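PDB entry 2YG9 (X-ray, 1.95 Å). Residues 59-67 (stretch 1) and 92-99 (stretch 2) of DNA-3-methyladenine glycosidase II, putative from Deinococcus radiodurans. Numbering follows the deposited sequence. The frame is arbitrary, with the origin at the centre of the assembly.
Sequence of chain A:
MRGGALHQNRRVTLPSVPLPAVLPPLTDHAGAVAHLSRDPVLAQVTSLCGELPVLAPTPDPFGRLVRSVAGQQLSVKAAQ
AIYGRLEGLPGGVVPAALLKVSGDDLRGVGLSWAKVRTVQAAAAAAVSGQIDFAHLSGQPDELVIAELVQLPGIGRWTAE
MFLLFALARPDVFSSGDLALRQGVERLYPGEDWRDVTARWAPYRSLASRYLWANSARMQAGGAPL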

# COMPACT_ATOMS: atom_id res chain seq x y z
N PRO A 59 10.89 1.28 -8.50
CA PRO A 59 12.24 0.80 -8.62
C PRO A 59 13.03 0.92 -7.29
O PRO A 59 14.19 0.44 -7.20
N ASP A 60 12.42 1.57 -6.29
CA ASP A 60 13.05 1.84 -4.98
C ASP A 60 12.08 1.52 -3.83
O ASP A 60 11.55 2.41 -3.17
N PRO A 61 11.85 0.24 -3.59
CA PRO A 61 10.97 -0.19 -2.51
C PRO A 61 11.31 0.41 -1.12
O PRO A 61 10.40 0.87 -0.39
N PHE A 62 12.60 0.36 -0.77
CA PHE A 62 13.04 0.91 0.50
C PHE A 62 12.60 2.37 0.69
O PHE A 62 11.95 2.71 1.66
N GLY A 63 12.97 3.23 -0.24
CA GLY A 63 12.58 4.61 -0.24
C GLY A 63 11.07 4.80 -0.20
O GLY A 63 10.59 5.66 0.53
N ARG A 64 10.31 4.01 -0.97
CA ARG A 64 8.86 4.11 -0.90
C ARG A 64 8.30 3.69 0.44
O ARG A 64 7.31 4.28 0.89
N LEU A 65 8.93 2.70 1.06
CA LEU A 65 8.59 2.29 2.42
C LEU A 65 8.78 3.46 3.37
O LEU A 65 7.87 3.78 4.14
N VAL A 66 9.93 4.10 3.28
CA VAL A 66 10.27 5.23 4.15
C VAL A 66 9.31 6.38 3.89
O VAL A 66 8.82 6.97 4.84
N ARG A 67 8.98 6.64 2.62
CA ARG A 67 7.98 7.68 2.29
C ARG A 67 6.64 7.41 2.97
O ARG A 67 6.05 8.30 3.55
N GLY A 92 21.04 10.61 1.32
CA GLY A 92 19.65 10.41 0.98
C GLY A 92 18.96 9.24 1.66
O GLY A 92 19.36 8.77 2.75
N VAL A 93 17.90 8.79 1.01
CA VAL A 93 17.02 7.75 1.56
C VAL A 93 17.50 6.40 1.05
O VAL A 93 16.94 5.78 0.14
N VAL A 94 18.58 5.97 1.70
CA VAL A 94 19.28 4.75 1.38
C VAL A 94 19.63 4.14 2.73
O VAL A 94 20.03 4.88 3.65
N PRO A 95 19.46 2.82 2.90
CA PRO A 95 19.64 2.18 4.22
C PRO A 95 20.95 2.50 4.97
O PRO A 95 20.92 2.88 6.14
N ALA A 96 22.08 2.36 4.31
CA ALA A 96 23.36 2.57 4.99
C ALA A 96 23.52 4.03 5.37
O ALA A 96 24.07 4.35 6.40
N ALA A 97 23.05 4.93 4.52
CA ALA A 97 23.15 6.35 4.79
C ALA A 97 22.28 6.74 5.99
O ALA A 97 22.73 7.46 6.90
N LEU A 98 21.05 6.24 6.04
CA LEU A 98 20.12 6.57 7.13
C LEU A 98 20.59 6.08 8.51
O LEU A 98 20.23 6.66 9.52
N LEU A 99 21.36 5.01 8.54
CA LEU A 99 21.99 4.52 9.77
C LEU A 99 23.15 5.39 10.28
O LEU A 99 23.59 5.26 11.42

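The two stretches meet through a small, largely apolar contact that buries 259 Å² in total, and no direct hydrogen bond crosses it. Stretch 1 enters a helix at Pro61, whereas stretch 2 runs as a loop through Val94 before a helix begins at Pro95. The backbones come nearest where Gly63 lies against Val93, with their CA atoms 5.7 Å apart. Three residues, Phe62, Val93 and Pro95, account for most of the covered surface.

Phe62 contributes the most, 77 Å². Its CA-to-CB bond points toward stretch 2, and a t rotamer at chi1, with chi2 at 77°, places the ring against the start of the second helix. Pro95 lies over one face of this ring: Pro95 CG sits 3.6 Å from the centroid of the Phe62 ring and only 5° off the ring normal, a CH-pi contact in which the C-gamma exo pyrrolidine ring rests on the aromatic face. The shortest approach between the two residues is 3.5 Å, from Phe62 CD2 to Pro95 CD. Although the CA-to-CB bond of Pro95 points sideways, the closure of its ring back onto the main chain still brings CG and CD to the phenyl group. At the edge of the ring, near its plane, Leu98 CD1 lies 3.7 Å from Phe62 CE2, and the carbonyl atom Val93 O lies 3.9 Å from Phe62 CD2. Leu98, with chi1 in m and chi2 in t, is buried and its CA-to-CB bond points toward stretch 1, one helical turn beyond Val94, whose O atom accepts a hydrogen bond from Leu98 N at 2.9 Å.

Val93 is the main contribution from the loop, with 66 Å² covered. Its CA-to-CB bond also points toward stretch 1, and in the t rotamer Val93 CG1 lies 3.8 Å from Gly63 CA, 3.7 Å from Val66 CB and 4.2 Å from Phe62 CE2. At Gly63 the absence of a side chain leaves the main chain itself as the packing surface; an ideal CB there would come within 2.2 Å of Asp60 OD2. Val66, one turn after Phe62 and also in t, completes the apolar patch, Val66 CG2 reaching Leu98 CD1 at 4.3 Å. The CA-to-CB bond of Val94, by contrast, points away, and its contact with the phenyl ring is made by the backbone, Val94 C lying 3.8 Å from Phe62 CE2.

The polar part of the contact is carried by water. Asp60, at the N-cap of the first helix, adopts a t rotamer from which Asp60 OD1 accepts a weak capping bond from Gly63 N at 3.2 Å. Its carboxylate remains 4.4 Å from stretch 2, measured from Asp60 OD2 to Val93 O, and two waters occupy the space beside this gap. Water 1 lies 2.8 Å from both Asp60 OD1 and Val93 O, and water 2 lies 2.6 Å from Asp60 OD2 and 2.7 Å from Val93 O; each is within hydrogen-bonding distance of both groups. The carboxylate and the carbonyl are both acceptors and could not pair directly.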

# COMPACT_ATOMS: atom_id res chain seq x y z
CB PRO A 59 12.83 1.73 -9.66
CG PRO A 59 12.09 2.96 -9.54
CD PRO A 59 10.72 2.62 -9.06
CB ASP A 60 13.46 3.30 -4.90
CG ASP A 60 14.21 3.64 -3.58
OD1 ASP A 60 14.70 2.70 -2.89
OD2 ASP A 60 14.28 4.87 -3.28
CB PRO A 61 11.16 -1.71 -2.52
CG PRO A 61 11.48 -2.01 -3.90
CD PRO A 61 12.35 -0.92 -4.37
CB PHE A 62 14.55 0.75 0.72
CG PHE A 62 15.00 1.34 2.00
CD1 PHE A 62 14.76 0.67 3.18
CD2 PHE A 62 15.55 2.62 2.05
CE1 PHE A 62 15.13 1.22 4.40
CE2 PHE A 62 15.94 3.18 3.26
CZ PHE A 62 15.70 2.49 4.45
CB ARG A 64 8.16 3.34 -2.00
CG ARG A 64 8.23 4.00 -3.41
CD ARG A 64 7.40 5.27 -3.52
NE ARG A 64 5.97 5.00 -3.35
CZ ARG A 64 5.18 4.45 -4.27
NH1 ARG A 64 5.63 4.14 -5.47
NH2 ARG A 64 3.91 4.22 -4.00
CB LEU A 65 9.36 1.05 2.90
CG LEU A 65 8.89 0.58 4.30
CD1 LEU A 65 7.38 0.29 4.37
CD2 LEU A 65 9.71 -0.60 4.72
CB VAL A 66 11.75 5.68 3.96
CG1 VAL A 66 11.97 7.05 4.62
CG2 VAL A 66 12.70 4.63 4.52
CB ARG A 67 7.74 7.80 0.77
CG ARG A 67 6.97 9.08 0.40
CD ARG A 67 6.54 9.07 -1.04
NE ARG A 67 7.62 9.43 -1.96
CZ ARG A 67 7.94 10.69 -2.31
NH1 ARG A 67 7.31 11.75 -1.80
NH2 ARG A 67 8.94 10.88 -3.17
CB VAL A 93 15.53 8.03 1.28
CG1 VAL A 93 14.66 6.96 1.98
CG2 VAL A 93 15.18 9.45 1.75
CB VAL A 94 20.56 5.09 0.55
CG1 VAL A 94 21.33 3.86 0.29
CG2 VAL A 94 20.19 5.81 -0.79
CB PRO A 95 19.52 0.69 3.90
CG PRO A 95 18.63 0.64 2.70
CD PRO A 95 19.00 1.84 1.89
CB ALA A 96 24.54 2.09 4.10
CB ALA A 97 22.77 7.17 3.52
CB LEU A 98 18.72 6.00 6.85
CG LEU A 98 17.96 6.80 5.81
CD1 LEU A 98 16.65 6.12 5.41
CD2 LEU A 98 17.71 8.17 6.35
CB LEU A 99 22.45 3.09 9.57
CG LEU A 99 21.33 2.06 9.39
CD1 LEU A 99 21.91 0.64 9.14
CD2 LEU A 99 20.39 2.08 10.59
O HOH W 1 16.80 3.37 -1.23
O HOH W 2 15.93 6.54 -2.25